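PDB 2JJX: uridylate kinase from Bacillus anthracis, which catalyses the ATP-dependent phosphorylation of UMP to UDP in pyrimidine nucleotide biosynthesis and carries a separate, allosteric nucleotide-binding site. Local coordinates for residues Y216-N224 with H239-D247. Sequence-based numbering, arbitrary orientation.
Sequences YNLPAHVFN and HVGTLINDD
Just before strand 242-245, Gly241 meets Phe223, its CA 4.2 Å from Phe223 CB; its positive phi (71°) is a conformation that favours glycine. The next residue, Thr242, forms a hydrogen-bonded antiparallel pair with Val222: Thr242 N gives a nearly straight bond (172°) to Val222 O, and Val222 N returns one to Thr242 O at 3.0 Å. Thr242 OG1 is hydrogen-bonded to Tyr189 O and Val175 N. Strand 242-245 thus runs antiparallel to strand 220-224, which on its other edge pairs with the parallel strand 164-169, within the central sheet of an amino acid kinase fold; helix 230-235 lies in the connection between the two strands. At Leu243 the pair with His221 is non-hydrogen-bonded, and their side chains meet on one face of the sheet. With CG anti to the backbone N (chi1 -158°), Leu243 reaches across to the imidazole and lays CD2 over one ring face, a CH-pi contact 3.9 Å from the ring centroid and displaced toward the rim, while its CG approaches His221 CE1. The ring is also held through NE2 by a hydrogen bond with Tyr12 OH, and Leu243 CD2 touches Pro219 CB at 4.2 Å. Ile244 lies on the face of the sheet shared with Thr242, Val222 and Ala220. Its N bonds to Ala220 O at 2.8 Å and its O accepts a hydrogen bond from Ala220 N; its side chain packs CB against Ala220 CB and extends CD1 to Val222 CG2, 4.2 Å away.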
loop_
_atom_site.group_PDB
_atom_site.type_symbol
_atom_site.label_atom_id
_atom_site.label_comp_id
_atom_site.label_asym_id
_atom_site.label_seq_id
_atom_site.Cartn_x
_atom_site.Cartn_y
_atom_site.Cartn_z
ATOM N N TYR A 216 25.196 15.239 -15.030
ATOM C CA TYR A 216 25.730 14.748 -13.763
ATOM C C TYR A 216 27.119 14.163 -13.913
ATOM O O TYR A 216 27.669 13.604 -12.978
ATOM C CB TYR A 216 24.795 13.714 -13.153
ATOM C CG TYR A 216 23.617 14.357 -12.489
ATOM C CD1 TYR A 216 23.640 14.628 -11.131
ATOM C CD2 TYR A 216 22.560 14.853 -13.247
ATOM C CE1 TYR A 216 22.628 15.338 -10.541
ATOM C CE2 TYR A 216 21.549 15.578 -12.650
ATOM C CZ TYR A 216 21.607 15.832 -11.310
ATOM O OH TYR A 216 20.564 16.488 -10.713
ATOM N N ASN A 217 27.668 14.244 -15.115
ATOM C CA ASN A 217 28.999 13.721 -15.367
ATOM C C ASN A 217 29.204 12.203 -15.412
ATOM O O ASN A 217 30.343 11.736 -15.402
ATOM C CB ASN A 217 30.012 14.381 -14.443
ATOM C CG ASN A 217 30.884 15.353 -15.171
ATOM O OD1 ASN A 217 31.646 14.961 -16.055
ATOM N ND2 ASN A 217 30.703 16.644 -14.888
ATOM N N LEU A 218 28.122 11.429 -15.458
ATOM C CA LEU A 218 28.252 9.978 -15.550
ATOM C C LEU A 218 28.943 9.606 -16.849
ATOM O O LEU A 218 28.563 10.019 -17.937
ATOM C CB LEU A 218 26.885 9.280 -15.509
ATOM C CG LEU A 218 26.697 7.895 -14.854
ATOM C CD1 LEU A 218 26.002 6.910 -15.762
ATOM C CD2 LEU A 218 27.923 7.289 -14.222
ATOM N N PRO A 219 29.970 8.784 -16.747
ATOM C CA PRO A 219 30.619 8.364 -17.987
ATOM C C PRO A 219 29.893 7.099 -18.467
ATOM O O PRO A 219 29.390 6.299 -17.664
ATOM C CB PRO A 219 32.056 8.029 -17.549
ATOM C CG PRO A 219 32.085 8.144 -16.033
ATOM C CD PRO A 219 30.901 9.004 -15.631
ATOM N N ALA A 220 29.831 6.904 -19.778
ATOM C CA ALA A 220 29.200 5.707 -20.307
ATOM C C ALA A 220 30.168 4.925 -21.166
ATOM O O ALA A 220 30.954 5.514 -21.888
ATOM C CB ALA A 220 27.972 6.067 -21.120
ATOM N N HIS A 221 30.039 3.602 -21.165
ATOM C CA HIS A 221 30.839 2.768 -22.039
ATOM C C HIS A 221 29.937 1.944 -22.929
ATOM O O HIS A 221 29.062 1.245 -22.445
ATOM C CB HIS A 221 31.755 1.865 -21.230
ATOM C CG HIS A 221 32.880 2.598 -20.568
ATOM N ND1 HIS A 221 34.122 2.725 -21.149
ATOM C CD2 HIS A 221 32.956 3.235 -19.373
ATOM C CE1 HIS A 221 34.909 3.425 -20.350
ATOM N NE2 HIS A 221 34.230 3.738 -19.261
ATOM N N VAL A 222 30.100 2.083 -24.239
ATOM C CA VAL A 222 29.337 1.275 -25.181
ATOM C C VAL A 222 30.314 0.265 -25.770
ATOM O O VAL A 222 31.429 0.610 -26.169
ATOM C CB VAL A 222 28.614 2.148 -26.232
ATOM C CG1 VAL A 222 27.717 1.297 -27.142
ATOM C CG2 VAL A 222 27.785 3.231 -25.536
ATOM N N PHE A 223 29.952 -1.009 -25.702
ATOM C CA PHE A 223 30.893 -2.046 -26.100
ATOM C C PHE A 223 30.180 -3.333 -26.422
ATOM O O PHE A 223 28.987 -3.453 -26.180
ATOM C CB PHE A 223 31.872 -2.312 -24.958
ATOM C CG PHE A 223 31.205 -2.763 -23.682
ATOM C CD1 PHE A 223 30.912 -1.860 -22.668
ATOM C CD2 PHE A 223 30.787 -4.075 -23.537
ATOM C CE1 PHE A 223 30.233 -2.274 -21.545
ATOM C CE2 PHE A 223 30.146 -4.488 -22.397
ATOM C CZ PHE A 223 29.857 -3.589 -21.405
ATOM N N ASN A 224 30.930 -4.312 -26.921
ATOM C CA ASN A 224 30.380 -5.620 -27.307
ATOM C C ASN A 224 30.248 -6.574 -26.120
ATOM O O ASN A 224 31.221 -7.229 -25.742
ATOM C CB ASN A 224 31.299 -6.276 -28.346
ATOM C CG ASN A 224 30.534 -7.089 -29.376
ATOM O OD1 ASN A 224 29.308 -7.205 -29.308
ATOM N ND2 ASN A 224 31.250 -7.627 -30.355
ATOM N N HIS A 239 41.201 0.423 -22.872
ATOM C CA HIS A 239 40.439 1.234 -23.805
ATOM C C HIS A 239 39.901 0.355 -24.923
ATOM O O HIS A 239 40.583 0.119 -25.923
ATOM C CB HIS A 239 41.296 2.372 -24.359
ATOM C CG HIS A 239 41.455 3.512 -23.405
ATOM N ND1 HIS A 239 40.389 4.261 -22.962
ATOM C CD2 HIS A 239 42.550 3.994 -22.766
ATOM C CE1 HIS A 239 40.816 5.162 -22.092
ATOM N NE2 HIS A 239 42.123 5.016 -21.954
ATOM N N VAL A 240 38.726 -0.222 -24.677
ATOM C CA VAL A 240 38.036 -1.066 -25.649
ATOM C C VAL A 240 36.624 -0.530 -25.758
ATOM O O VAL A 240 36.157 0.120 -24.838
ATOM C CB VAL A 240 38.089 -2.565 -25.287
ATOM C CG1 VAL A 240 38.024 -2.772 -23.788
ATOM C CG2 VAL A 240 36.981 -3.333 -25.984
ATOM N N GLY A 241 36.006 -0.644 -26.927
ATOM C CA GLY A 241 34.683 -0.070 -27.121
ATOM C C GLY A 241 34.762 1.449 -27.154
ATOM O O GLY A 241 35.831 2.015 -27.353
ATOM N N THR A 242 33.645 2.126 -26.917
ATOM C CA THR A 242 33.594 3.597 -26.939
ATOM C C THR A 242 33.359 4.178 -25.533
ATOM O O THR A 242 32.615 3.616 -24.747
ATOM C CB THR A 242 32.494 4.081 -27.928
ATOM O OG1 THR A 242 32.974 3.962 -29.276
ATOM C CG2 THR A 242 32.145 5.507 -27.629
ATOM N N LEU A 243 33.971 5.319 -25.223
ATOM C CA LEU A 243 33.799 5.986 -23.921
ATOM C C LEU A 243 33.163 7.335 -24.107
ATOM O O LEU A 243 33.825 8.241 -24.582
ATOM C CB LEU A 243 35.142 6.273 -23.249
ATOM C CG LEU A 243 35.181 6.480 -21.723
ATOM C CD1 LEU A 243 36.280 7.418 -21.235
ATOM C CD2 LEU A 243 33.846 6.940 -21.203
ATOM N N ILE A 244 31.939 7.513 -23.629
ATOM C CA ILE A 244 31.251 8.805 -23.723
ATOM C C ILE A 244 31.498 9.683 -22.499
ATOM O O ILE A 244 31.150 9.342 -21.384
ATOM C CB ILE A 244 29.766 8.579 -24.011
ATOM C CG1 ILE A 244 29.653 7.401 -24.989
ATOM C CG2 ILE A 244 29.155 9.855 -24.548
ATOM C CD1 ILE A 244 28.404 7.396 -25.804
ATOM N N ASN A 245 32.105 10.830 -22.737
ATOM C CA ASN A 245 32.704 11.661 -21.715
ATOM C C ASN A 245 32.400 13.122 -21.999
ATOM O O ASN A 245 31.760 13.465 -23.000
ATOM C CB ASN A 245 34.207 11.537 -21.941
ATOM C CG ASN A 245 34.975 11.224 -20.691
ATOM O OD1 ASN A 245 35.954 10.330 -20.825
ATOM N ND2 ASN A 245 34.878 11.956 -19.712
ATOM N N ASP A 246 33.041 13.988 -21.221
ATOM C CA ASP A 246 33.061 15.399 -21.540
ATOM C C ASP A 246 34.458 15.790 -21.945
ATOM O O ASP A 246 34.699 16.941 -22.288
ATOM C CB ASP A 246 32.536 16.292 -20.430
ATOM C CG ASP A 246 31.803 17.513 -20.989
ATOM O OD1 ASP A 246 32.393 18.246 -21.824
ATOM O OD2 ASP A 246 30.585 17.651 -20.742
ATOM N N ASP A 247 35.314 14.780 -22.099
ATOM C CA ASP A 247 36.681 14.938 -22.625
ATOM C C ASP A 247 36.437 15.420 -24.063
ATOM O O ASP A 247 35.332 15.810 -24.392
ATOM C CB ASP A 247 37.391 13.580 -22.714
ATOM C CG ASP A 247 38.287 13.297 -21.511
ATOM O OD1 ASP A 247 38.322 14.118 -20.553
ATOM O OD2 ASP A 247 38.926 12.220 -21.502
#